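Local coordinates for protein putative phosphosugar isomerase (Silicibacter pomeroyi DSS-3, PDB 3FJ1) that probably binds phosphorylated sugars through its two SIS domains and may act as a sugar isomerase or aminotransferase, although its precise reaction remains unestablished, at residues T155-T158 against S159-G163; D55-C58 against T59-Y63; A178-G181 against N182-E185; S130-A133 against G134-A137; A32-A35 against A36-L40. All coordinates share one frame; numbering follows the deposited sequence.

Contact 1: residues T155-T158 against S159-G163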
loop_
_atom_site.group_PDB
_atom_site.type_symbol
_atom_site.label_atom_id
_atom_site.label_comp_id
_atom_site.label_asym_id
_atom_site.label_seq_id
_atom_site.Cartn_x
_atom_site.Cartn_y
_atom_site.Cartn_z
ATOM N N THR A 155 20.283 0.168 -6.038
ATOM C CA THR A 155 19.174 -0.564 -6.625
ATOM C C THR A 155 17.916 0.302 -6.658
ATOM O O THR A 155 17.231 0.363 -7.673
ATOM C CB THR A 155 18.922 -1.881 -5.867
ATOM O OG1 THR A 155 19.984 -2.802 -6.165
ATOM C CG2 THR A 155 17.599 -2.518 -6.298
ATOM N N PHE A 156 17.583 0.956 -5.541
ATOM C CA PHE A 156 16.404 1.846 -5.556
ATOM C C PHE A 156 16.521 2.962 -6.621
ATOM O O PHE A 156 15.628 3.143 -7.456
ATOM C CB PHE A 156 16.156 2.473 -4.187
ATOM C CG PHE A 156 14.922 3.318 -4.167
ATOM C CD1 PHE A 156 13.699 2.752 -3.908
ATOM C CD2 PHE A 156 14.963 4.652 -4.543
ATOM C CE1 PHE A 156 12.545 3.505 -3.921
ATOM C CE2 PHE A 156 13.788 5.438 -4.562
ATOM C CZ PHE A 156 12.565 4.840 -4.261
ATOM N N VAL A 157 17.626 3.697 -6.576
ATOM C CA VAL A 157 17.824 4.848 -7.475
ATOM C C VAL A 157 17.841 4.436 -8.927
ATOM O O VAL A 157 17.087 4.990 -9.715
ATOM C CB VAL A 157 19.057 5.697 -7.079
ATOM C CG1 VAL A 157 19.310 6.781 -8.113
ATOM C CG2 VAL A 157 18.849 6.322 -5.675
ATOM N N THR A 158 18.662 3.448 -9.279
ATOM C CA THR A 158 18.766 2.988 -10.668
ATOM C C THR A 158 17.485 2.322 -11.198
ATOM O O THR A 158 17.152 2.486 -12.373
ATOM C CB THR A 158 19.971 2.046 -10.907
ATOM O OG1 THR A 158 19.868 0.879 -10.085
ATOM C CG2 THR A 158 21.310 2.780 -10.648
ATOM N N SER A 159 16.768 1.598 -10.340
ATOM C CA SER A 159 15.467 1.019 -10.735
ATOM C C SER A 159 14.511 2.141 -11.173
ATOM O O SER A 159 13.847 2.072 -12.234
ATOM C CB SER A 159 14.861 0.180 -9.605
ATOM O OG SER A 159 15.603 -1.033 -9.378
ATOM N N ALA A 160 14.401 3.170 -10.326
ATOM C CA ALA A 160 13.553 4.277 -10.620
ATOM C C ALA A 160 14.004 5.023 -11.876
ATOM O O ALA A 160 13.172 5.343 -12.725
ATOM C CB ALA A 160 13.415 5.225 -9.389
ATOM N N VAL A 161 15.311 5.249 -12.022
ATOM C CA VAL A 161 15.830 5.931 -13.191
ATOM C C VAL A 161 15.530 5.148 -14.472
ATOM O O VAL A 161 15.057 5.742 -15.457
ATOM C CB VAL A 161 17.331 6.243 -13.065
ATOM C CG1 VAL A 161 17.889 6.681 -14.383
ATOM C CG2 VAL A 161 17.529 7.336 -11.985
ATOM N N ALA A 162 15.763 3.835 -14.440
ATOM C CA ALA A 162 15.437 2.961 -15.578
ATOM C C ALA A 162 13.976 3.106 -16.005
ATOM O O ALA A 162 13.685 3.245 -17.210
ATOM C CB ALA A 162 15.789 1.502 -15.294
ATOM N N GLY A 163 13.060 3.019 -15.036
ATOM C CA GLY A 163 11.626 3.192 -15.304
ATOM C C GLY A 163 11.296 4.580 -15.837
ATOM O O GLY A 163 10.498 4.726 -16.769
#

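Contact 2: residues D55-C58 against T59-Y63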
loop_
_atom_site.group_PDB
_atom_site.type_symbol
_atom_site.label_atom_id
_atom_site.label_comp_id
_atom_site.label_asym_id
_atom_site.label_seq_id
_atom_site.Cartn_x
_atom_site.Cartn_y
_atom_site.Cartn_z
ATOM N N ASP A 55 8.778 -2.349 -4.587
ATOM C CA ASP A 55 7.395 -1.877 -4.696
ATOM C C ASP A 55 7.259 -0.353 -4.491
ATOM O O ASP A 55 6.346 0.250 -5.007
ATOM C CB ASP A 55 6.483 -2.659 -3.760
ATOM C CG ASP A 55 5.068 -2.789 -4.291
ATOM O OD1 ASP A 55 4.806 -2.525 -5.489
ATOM O OD2 ASP A 55 4.212 -3.185 -3.486
ATOM N N HIS A 56 8.185 0.257 -3.742
ATOM C CA HIS A 56 8.219 1.720 -3.581
ATOM C C HIS A 56 8.661 2.341 -4.912
ATOM O O HIS A 56 8.175 3.405 -5.309
ATOM C CB HIS A 56 9.097 2.139 -2.412
ATOM C CG HIS A 56 8.657 1.540 -1.104
ATOM N ND1 HIS A 56 7.322 1.422 -0.762
ATOM C CD2 HIS A 56 9.361 1.064 -0.049
ATOM C CE1 HIS A 56 7.230 0.848 0.424
ATOM N NE2 HIS A 56 8.450 0.670 0.904
ATOM N N VAL A 57 9.548 1.646 -5.628
ATOM C CA VAL A 57 9.903 2.047 -6.972
ATOM C C VAL A 57 8.654 2.032 -7.838
ATOM O O VAL A 57 8.391 2.946 -8.610
ATOM C CB VAL A 57 10.986 1.166 -7.575
ATOM C CG1 VAL A 57 11.213 1.608 -9.054
ATOM C CG2 VAL A 57 12.278 1.255 -6.725
ATOM N N CYS A 58 7.884 0.962 -7.728
ATOM C CA CYS A 58 6.641 0.838 -8.501
ATOM C C CYS A 58 5.621 1.951 -8.169
ATOM O O CYS A 58 4.979 2.507 -9.059
ATOM C CB CYS A 58 6.061 -0.536 -8.327
ATOM S SG CYS A 58 6.958 -1.807 -9.284
ATOM N N THR A 59 5.512 2.311 -6.900
ATOM C CA THR A 59 4.645 3.427 -6.538
ATOM C C THR A 59 5.098 4.709 -7.230
ATOM O O THR A 59 4.283 5.433 -7.810
ATOM C CB THR A 59 4.618 3.624 -5.024
ATOM O OG1 THR A 59 4.123 2.423 -4.410
ATOM C CG2 THR A 59 3.755 4.861 -4.623
ATOM N N TYR A 60 6.399 4.983 -7.175
ATOM C CA TYR A 60 7.017 6.115 -7.867
ATOM C C TYR A 60 6.668 6.094 -9.374
ATOM O O TYR A 60 6.133 7.063 -9.914
ATOM C CB TYR A 60 8.524 6.054 -7.613
ATOM C CG TYR A 60 9.351 7.281 -7.912
ATOM C CD1 TYR A 60 9.010 8.189 -8.894
ATOM C CD2 TYR A 60 10.578 7.457 -7.274
ATOM C CE1 TYR A 60 9.835 9.276 -9.196
ATOM C CE2 TYR A 60 11.395 8.522 -7.584
ATOM C CZ TYR A 60 11.024 9.425 -8.527
ATOM O OH TYR A 60 11.853 10.465 -8.798
ATOM N N LEU A 61 6.890 4.954 -10.018
ATOM C CA LEU A 61 6.617 4.814 -11.426
ATOM C C LEU A 61 5.120 4.847 -11.784
ATOM O O LEU A 61 4.801 5.248 -12.900
ATOM C CB LEU A 61 7.285 3.567 -11.974
ATOM C CG LEU A 61 8.830 3.535 -11.872
ATOM C CD1 LEU A 61 9.343 2.171 -12.424
ATOM C CD2 LEU A 61 9.483 4.734 -12.571
ATOM N N SER A 62 4.243 4.491 -10.841
ATOM C CA SER A 62 2.805 4.568 -11.063
ATOM C C SER A 62 2.391 6.033 -11.165
ATOM O O SER A 62 1.679 6.416 -12.091
ATOM C CB SER A 62 2.031 3.845 -9.965
ATOM O OG SER A 62 2.416 2.492 -9.932
ATOM N N TYR A 63 2.855 6.869 -10.238
ATOM C CA TYR A 63 2.599 8.315 -10.356
ATOM C C TYR A 63 3.150 8.866 -11.669
ATOM O O TYR A 63 2.459 9.616 -12.375
ATOM C CB TYR A 63 3.208 9.099 -9.195
ATOM C CG TYR A 63 2.318 9.094 -7.997
ATOM C CD1 TYR A 63 1.202 9.924 -7.945
ATOM C CD2 TYR A 63 2.555 8.223 -6.935
ATOM C CE1 TYR A 63 0.337 9.906 -6.852
ATOM C CE2 TYR A 63 1.713 8.215 -5.804
ATOM C CZ TYR A 63 0.598 9.043 -5.787
ATOM O OH TYR A 63 -0.245 8.988 -4.686
HETATM O O HOH W 1 3.284 -0.093 -5.674
HETATM O O HOH W 2 4.948 2.325 -1.763
#

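Contact 3: residues A178-G181 against N182-E185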
loop_
_atom_site.group_PDB
_atom_site.type_symbol
_atom_site.label_atom_id
_atom_site.label_comp_id
_atom_site.label_asym_id
_atom_site.label_seq_id
_atom_site.Cartn_x
_atom_site.Cartn_y
_atom_site.Cartn_z
ATOM N N ALA A 178 16.012 15.498 -20.352
ATOM C CA ALA A 178 17.102 16.439 -20.004
ATOM C C ALA A 178 17.437 16.349 -18.547
ATOM O O ALA A 178 18.623 16.342 -18.189
ATOM C CB ALA A 178 16.717 17.885 -20.368
ATOM N N ALA A 179 16.404 16.321 -17.693
ATOM C CA ALA A 179 16.604 16.164 -16.258
ATOM C C ALA A 179 17.307 14.846 -15.931
ATOM O O ALA A 179 18.238 14.811 -15.131
ATOM C CB ALA A 179 15.291 16.230 -15.531
ATOM N N LEU A 180 16.839 13.767 -16.538
ATOM C CA LEU A 180 17.477 12.448 -16.354
ATOM C C LEU A 180 18.964 12.524 -16.718
ATOM O O LEU A 180 19.822 11.982 -16.000
ATOM C CB LEU A 180 16.775 11.390 -17.211
ATOM C CG LEU A 180 15.389 10.950 -16.727
ATOM C CD1 LEU A 180 14.584 10.249 -17.884
ATOM C CD2 LEU A 180 15.472 10.062 -15.422
ATOM N N GLY A 181 19.246 13.188 -17.833
ATOM C CA GLY A 181 20.610 13.356 -18.329
ATOM C C GLY A 181 21.523 14.045 -17.336
ATOM O O GLY A 181 22.725 13.772 -17.286
ATOM N N ASN A 182 20.971 14.979 -16.577
ATOM C CA ASN A 182 21.729 15.702 -15.546
ATOM C C ASN A 182 21.731 15.070 -14.155
ATOM O O ASN A 182 22.335 15.624 -13.234
ATOM C CB ASN A 182 21.203 17.125 -15.417
ATOM C CG ASN A 182 21.475 17.958 -16.658
ATOM O OD1 ASN A 182 22.572 17.906 -17.219
ATOM N ND2 ASN A 182 20.462 18.699 -17.110
ATOM N N LEU A 183 21.080 13.916 -13.983
ATOM C CA LEU A 183 20.993 13.307 -12.666
ATOM C C LEU A 183 22.306 13.001 -11.962
ATOM O O LEU A 183 22.360 13.169 -10.759
ATOM C CB LEU A 183 20.128 12.048 -12.653
ATOM C CG LEU A 183 18.641 12.252 -12.386
ATOM C CD1 LEU A 183 17.922 10.875 -12.479
ATOM C CD2 LEU A 183 18.381 12.937 -11.038
ATOM N N PRO A 184 23.320 12.483 -12.673
ATOM C CA PRO A 184 24.591 12.252 -11.979
ATOM C C PRO A 184 25.100 13.512 -11.243
ATOM O O PRO A 184 25.502 13.410 -10.104
ATOM C CB PRO A 184 25.517 11.824 -13.099
ATOM C CG PRO A 184 24.585 11.146 -14.105
ATOM C CD PRO A 184 23.354 11.988 -14.074
ATOM N N GLU A 185 25.000 14.677 -11.880
ATOM C CA GLU A 185 25.397 15.954 -11.255
ATOM C C GLU A 185 24.524 16.255 -10.042
ATOM O O GLU A 185 25.032 16.543 -8.955
ATOM C CB GLU A 185 25.290 17.119 -12.259
ATOM C CG GLU A 185 25.762 18.471 -11.741
ATOM C CD GLU A 185 25.589 19.628 -12.728
ATOM O OE1 GLU A 185 24.499 19.811 -13.308
ATOM O OE2 GLU A 185 26.559 20.396 -12.887
#

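Contact 4: residues S130-A133 against G134-A137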
loop_
_atom_site.group_PDB
_atom_site.type_symbol
_atom_site.label_atom_id
_atom_site.label_comp_id
_atom_site.label_asym_id
_atom_site.label_seq_id
_atom_site.Cartn_x
_atom_site.Cartn_y
_atom_site.Cartn_z
ATOM N N SER A 130 18.564 -13.581 -14.770
ATOM C CA SER A 130 17.726 -14.122 -13.702
ATOM C C SER A 130 16.488 -14.859 -14.185
ATOM O O SER A 130 16.081 -14.728 -15.337
ATOM C CB SER A 130 17.245 -12.965 -12.838
ATOM O OG SER A 130 16.440 -12.135 -13.631
ATOM N N PRO A 131 15.881 -15.658 -13.300
ATOM C CA PRO A 131 14.599 -16.286 -13.610
ATOM C C PRO A 131 13.532 -15.284 -14.135
ATOM O O PRO A 131 12.822 -15.589 -15.084
ATOM C CB PRO A 131 14.200 -16.919 -12.269
ATOM C CG PRO A 131 15.520 -17.261 -11.640
ATOM C CD PRO A 131 16.416 -16.105 -11.998
ATOM N N LEU A 132 13.449 -14.098 -13.536
ATOM C CA LEU A 132 12.513 -13.059 -13.958
ATOM C C LEU A 132 12.793 -12.627 -15.385
ATOM O O LEU A 132 11.871 -12.522 -16.188
ATOM C CB LEU A 132 12.611 -11.844 -13.025
ATOM C CG LEU A 132 11.598 -10.709 -13.263
ATOM C CD1 LEU A 132 10.115 -11.204 -13.152
ATOM C CD2 LEU A 132 11.878 -9.535 -12.263
ATOM N N ALA A 133 14.059 -12.371 -15.701
ATOM C CA ALA A 133 14.419 -12.028 -17.060
ATOM C C ALA A 133 13.848 -13.084 -17.999
ATOM O O ALA A 133 13.282 -12.765 -19.056
ATOM C CB ALA A 133 15.936 -11.908 -17.221
ATOM N N GLY A 134 13.953 -14.347 -17.596
ATOM C CA GLY A 134 13.529 -15.452 -18.427
ATOM C C GLY A 134 12.064 -15.559 -18.723
ATOM O O GLY A 134 11.683 -16.223 -19.691
ATOM N N VAL A 135 11.228 -14.930 -17.897
ATOM C CA VAL A 135 9.769 -14.923 -18.124
ATOM C C VAL A 135 9.251 -13.573 -18.654
ATOM O O VAL A 135 8.028 -13.380 -18.779
ATOM C CB VAL A 135 8.975 -15.374 -16.862
ATOM C CG1 VAL A 135 9.409 -16.817 -16.419
ATOM C CG2 VAL A 135 9.110 -14.362 -15.712
ATOM N N SER A 136 10.153 -12.645 -18.977
ATOM C CA SER A 136 9.768 -11.350 -19.525
ATOM C C SER A 136 10.043 -11.221 -21.019
ATOM O O SER A 136 10.932 -11.874 -21.528
ATOM C CB SER A 136 10.456 -10.236 -18.761
ATOM O OG SER A 136 10.224 -10.395 -17.359
ATOM N N ALA A 137 9.251 -10.404 -21.710
ATOM C CA ALA A 137 9.454 -10.125 -23.121
ATOM C C ALA A 137 10.690 -9.257 -23.321
ATOM O O ALA A 137 11.403 -9.406 -24.312
ATOM C CB ALA A 137 8.192 -9.453 -23.749
#

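Contact 5: residues A32-A35 against A36-L40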
loop_
_atom_site.group_PDB
_atom_site.type_symbol
_atom_site.label_atom_id
_atom_site.label_comp_id
_atom_site.label_asym_id
_atom_site.label_seq_id
_atom_site.Cartn_x
_atom_site.Cartn_y
_atom_site.Cartn_z
ATOM N N ALA A 32 15.452 2.514 -25.262
ATOM C CA ALA A 32 14.841 3.121 -26.438
ATOM C C ALA A 32 14.073 2.078 -27.246
ATOM O O ALA A 32 12.991 2.352 -27.791
ATOM C CB ALA A 32 15.891 3.777 -27.317
ATOM N N ARG A 33 14.662 0.889 -27.333
ATOM C CA ARG A 33 14.042 -0.224 -28.057
ATOM C C ARG A 33 12.725 -0.650 -27.407
ATOM O O ARG A 33 11.721 -0.845 -28.110
ATOM C CB ARG A 33 15.008 -1.401 -28.131
ATOM C CG ARG A 33 16.091 -1.219 -29.140
ATOM C CD ARG A 33 17.085 -2.350 -29.091
ATOM N NE ARG A 33 18.073 -2.193 -30.158
ATOM C CZ ARG A 33 19.143 -2.966 -30.327
ATOM N NH1 ARG A 33 19.384 -3.974 -29.506
ATOM N NH2 ARG A 33 19.976 -2.726 -31.332
ATOM N N VAL A 34 12.700 -0.760 -26.075
ATOM C CA VAL A 34 11.462 -1.133 -25.381
ATOM C C VAL A 34 10.414 -0.028 -25.561
ATOM O O VAL A 34 9.268 -0.320 -25.838
ATOM C CB VAL A 34 11.669 -1.435 -23.886
ATOM C CG1 VAL A 34 10.334 -1.745 -23.202
ATOM C CG2 VAL A 34 12.674 -2.618 -23.709
ATOM N N ALA A 35 10.813 1.237 -25.397
ATOM C CA ALA A 35 9.909 2.374 -25.618
ATOM C C ALA A 35 9.302 2.349 -27.020
ATOM O O ALA A 35 8.141 2.651 -27.161
ATOM C CB ALA A 35 10.619 3.712 -25.358
ATOM N N ALA A 36 10.092 1.957 -28.032
ATOM C CA ALA A 36 9.623 1.853 -29.419
ATOM C C ALA A 36 8.529 0.769 -29.534
ATOM O O ALA A 36 7.476 0.988 -30.143
ATOM C CB ALA A 36 10.784 1.596 -30.373
ATOM N N VAL A 37 8.774 -0.381 -28.908
ATOM C CA VAL A 37 7.786 -1.465 -28.843
ATOM C C VAL A 37 6.497 -0.956 -28.176
ATOM O O VAL A 37 5.401 -1.229 -28.649
ATOM C CB VAL A 37 8.356 -2.691 -28.103
ATOM C CG1 VAL A 37 7.256 -3.725 -27.842
ATOM C CG2 VAL A 37 9.536 -3.324 -28.912
ATOM N N LEU A 38 6.623 -0.208 -27.079
ATOM C CA LEU A 38 5.444 0.318 -26.379
ATOM C C LEU A 38 4.675 1.347 -27.211
ATOM O O LEU A 38 3.459 1.360 -27.188
ATOM C CB LEU A 38 5.844 0.923 -25.015
ATOM C CG LEU A 38 6.343 -0.097 -23.975
ATOM C CD1 LEU A 38 6.966 0.613 -22.748
ATOM C CD2 LEU A 38 5.178 -1.051 -23.566
ATOM N N ARG A 39 5.371 2.191 -27.966
ATOM C CA ARG A 39 4.664 3.184 -28.777
ATOM C C ARG A 39 3.886 2.447 -29.866
ATOM O O ARG A 39 2.781 2.837 -30.238
ATOM C CB ARG A 39 5.618 4.218 -29.380
ATOM C CG ARG A 39 6.065 5.286 -28.400
ATOM C CD ARG A 39 6.744 6.447 -29.116
ATOM N NE ARG A 39 7.891 6.014 -29.895
ATOM C CZ ARG A 39 9.123 5.806 -29.427
ATOM N NH1 ARG A 39 9.431 5.981 -28.158
ATOM N NH2 ARG A 39 10.065 5.413 -30.255
ATOM N N LEU A 40 4.468 1.361 -30.370
ATOM C CA LEU A 40 3.829 0.553 -31.395
ATOM C C LEU A 40 2.645 -0.252 -30.841
ATOM O O LEU A 40 1.547 -0.172 -31.378
ATOM C CB LEU A 40 4.869 -0.375 -32.025
ATOM C CG LEU A 40 4.402 -1.352 -33.093
ATOM C CD1 LEU A 40 3.625 -0.640 -34.225
ATOM C CD2 LEU A 40 5.630 -2.084 -33.604
HETATM O O HOH W 3 12.518 4.808 -28.378
#

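Contact 1: residues T155-T158 against S159-G163
Ser159 reaches back one turn to Thr155 with both its backbone and its side chain, and this double grip is the distinctive polar feature here. The hydroxyl Ser159 OG donates to Thr155 O at 2.7 Å, while the amide Ser159 N donates to the same Thr155 O at 3.0 Å. The two donors come from opposite faces of the carbonyl plane, each tilted roughly 30° out of it, so neither displaces the other. The side chain can do this because OG turns back beside its own backbone N (chi1 -69°), facing the preceding turn. That gives a buried hydroxyl a partner inside its own helix.

The remaining polar links are the regular i to i+4 bonds. Ala160 N donates to Phe156 O at 3.1 Å, Val161 N to Val157 O at 2.9 Å and Ala162 N to Thr158 O at 2.8 Å. Thr158 OG1 looks backward instead and bonds to Lys154 O.

Apolar contact between the turns is slight: Val157 CG1 faces Val161 CG2 at 4.3 Å, and that methyl, CG2 of Val161, also sits 3.3 Å from Val157 O.

All of these residues are buried within helix 153-171, which is wrapped by other helices. Phe156 packs on Val57 and His56 of helix 53-69, Val157 on Ile16 and Val20 of helix 8-41, and Ala160 and Val161 on Leu310 of helix 308-326, while Ser159 and Thr158 meet Ile142 just after strand 138-141.

Contact 2: residues D55-C58 against T59-Y63
Val57 holds CG1 anti to its backbone N (chi1 176°) and Leu61 swings CG beside its own N (chi1 -62°), which sets the two side chains next to each other on one flank of the helix, running alongside in one direction. CG1 of Val57 then meets CD1 of Leu61 at 3.9 Å. Underneath, Leu61 N donates to Val57 O at 2.9 Å.

Thr59 carries the wetter flank. Thr59 OG1 bonds to two waters: one, 2.9 Å from OG1, donates to Asp55 OD1, and the other, 2.8 Å from OG1, lies 2.7 Å from His56 ND1, at the edge of the imidazole and in its plane. One hydroxyl thereby ties both polar side chains of the preceding turn through solvent.

Farther along, in the conformer described, Ser62 OG donates to Cys58 O at 2.7 Å from above the carbonyl plane, alongside the Ser62 N bond to the same oxygen.

Helix 53-69 is the crossover of the beta-alpha-beta unit between strands 45-49 and 73-75. Val57 faces helix 153-171, His56 leans on helix 217-231, and Tyr60 OH reaches Leu306 O beside helix 308-326.

Contact 3: residues A178-G181 against N182-E185
Leu183 folds back over the last turn of helix 174-181. Leu183 CB sits 3.4 Å from Leu180 O. Leu183 CG follows, 3.8 Å from that same Leu180 O and equally close to Ala179 O. At the tip, Leu183 CD1 meets Leu180 CD2 at 3.9 Å, the two leucines extending abreast. Beyond this pair, Leu183 packs on Val161 and Val20, and Leu180 on Leu164 and Met165, so both tips face the protein interior.

The backbone changes its bonding pattern at the same place. Asn182 N donates to Ala178 O at 3.2 Å and only weakly to Ala179 O. Leu183 N then turns to Leu180 O, three residues back, at 3.1 Å, approaching 67° out of the carbonyl plane instead of along a lone pair.

Pro184 has no amide hydrogen for Leu180 O, its acceptor in an i to i+4 series; Pro184 CD lies 4.0 Å from Leu180 O and 3.7 Å from Gly181 O. The regular series between helices 174-181 and 183-191 thus breaks at Leu183 N, and Pro184, lacking an N-H, cannot resume it. Across the junction the i to i+3 bond of Leu183 N and the apolar leucine contact remain.

Contact 4: residues S130-A133 against G134-A137
The carbonyl group of Leu132 is approached on both faces by the residues that follow it. From one face Val135 N donates to Leu132 O at 3.0 Å, 62° out of the plane; from the opposite face Ser136 OG donates to the same oxygen at 2.9 Å, 41° out. Neither donor sits on a lone pair. The carbonyl of Ala133 is met likewise from above its plane, Ser136 N donating to Ala133 O at 3.1 Å.

These bonds mark a single helical turn coming undone. At its start, Ser130 is the N-cap: Ser130 OG accepts from Ala133 N at 3.2 Å and is also hydrogen-bonded to Asp127 O. Gly134 N closes the one firm i to i+4 bond, to Ser130 O at 3.1 Å. The next in the series, Val135 N to Pro131 O, is weak; the firmer bonds of Val135 N and Ser136 N, to Leu132 O and Ala133 O, each reach three residues back.

Among side chains, Leu132 and Val135 cross at about a right angle, CD1 of Leu132 lying 4.2 Å from CG2 of Val135. That CG2 of Val135 also rests 3.4 Å from Leu132 O. Leu132 points inward, onto Ala97 and Ser99 of strand 93-99, Ala123 of strand 120-125 and Ile107 of helix 105-116.

Serines thus serve both ends of the turn: Ser130 takes up an amide hydrogen at the beginning, while Ser136, with OG set beside its backbone N (chi1 -52°), supplies an extra donor to a carbonyl near the finish. The two hydroxyls add side-chain bonds to a turn that has few firm backbone ones, just before strand 138-141.

Contact 5: residues A32-A35 against A36-L40
Near the C-terminal end of the long helix 8-41, which packs against the first parallel sheet, Arg39 curls back over the turn containing Ala35. Its chain bends at chi3 (-58°), bringing the guanidinium alongside the backbone: Ala35 O and Ala36 CA both lie 3.7 Å above one face of the Arg39 group, off toward its rim, and Arg39 NH1 stands 3.8 Å from Ala35 CB. At the guanidinium edge, in its plane, a water accepts from Arg39 NH2 at 3.1 Å and donates to Ala32 O at 2.6 Å. Arg39 thereby reaches a carbonyl seven residues back through one solvent molecule. Its side chain also touches Trp170 and Glu172.

That Ala32 O also receives Ala36 N, at 2.9 Å, in the regular i to i+4 series, which continues through Val37 N to Arg33 O, Leu38 N to Val34 O and Arg39 N to Ala35 O.

The inner flank is apolar. Val34 and Leu38 project together from it, CG1 of Val34 meeting CD1 of Leu38 at 4.1 Å. Val34 rests on Val122 and Leu166, Leu38 on Leu120 and Trp170.

The helix is therefore two-sided here: aliphatic groups face the sheet and helix 153-171, while the charged guanidinium is spread over backbone at the outside. Ala35 O, met over the guanidinium face and not through one of that group's own N-H bonds, and Ala32 O, by way of the water, would probably favour the positive charge.

Overall arrangement
Helix 153-171 links contacts 1, 2, 3 and 5. Contact 1 lies on it, its centre about 7 Å from the centre of the chain, and touches both contact 2, where Phe156 CD1 meets Val57 CG2 at 3.5 Å, and contact 3, where Val161 CG2 meets Leu183 CD1 at 3.6 Å. Contacts 2 and 3 do not touch each other, their nearest atoms being about 7 Å apart. Contact 5 meets the far part of the same helix through Leu166 and Trp170. Contact 4 lies farther out, just before strand 138-141, its centre about 18 Å from those of contacts 1 and 5 and its nearest atoms about 7 Å from contact 5. No catalytic or ligand-binding residue can be assigned among these contacts.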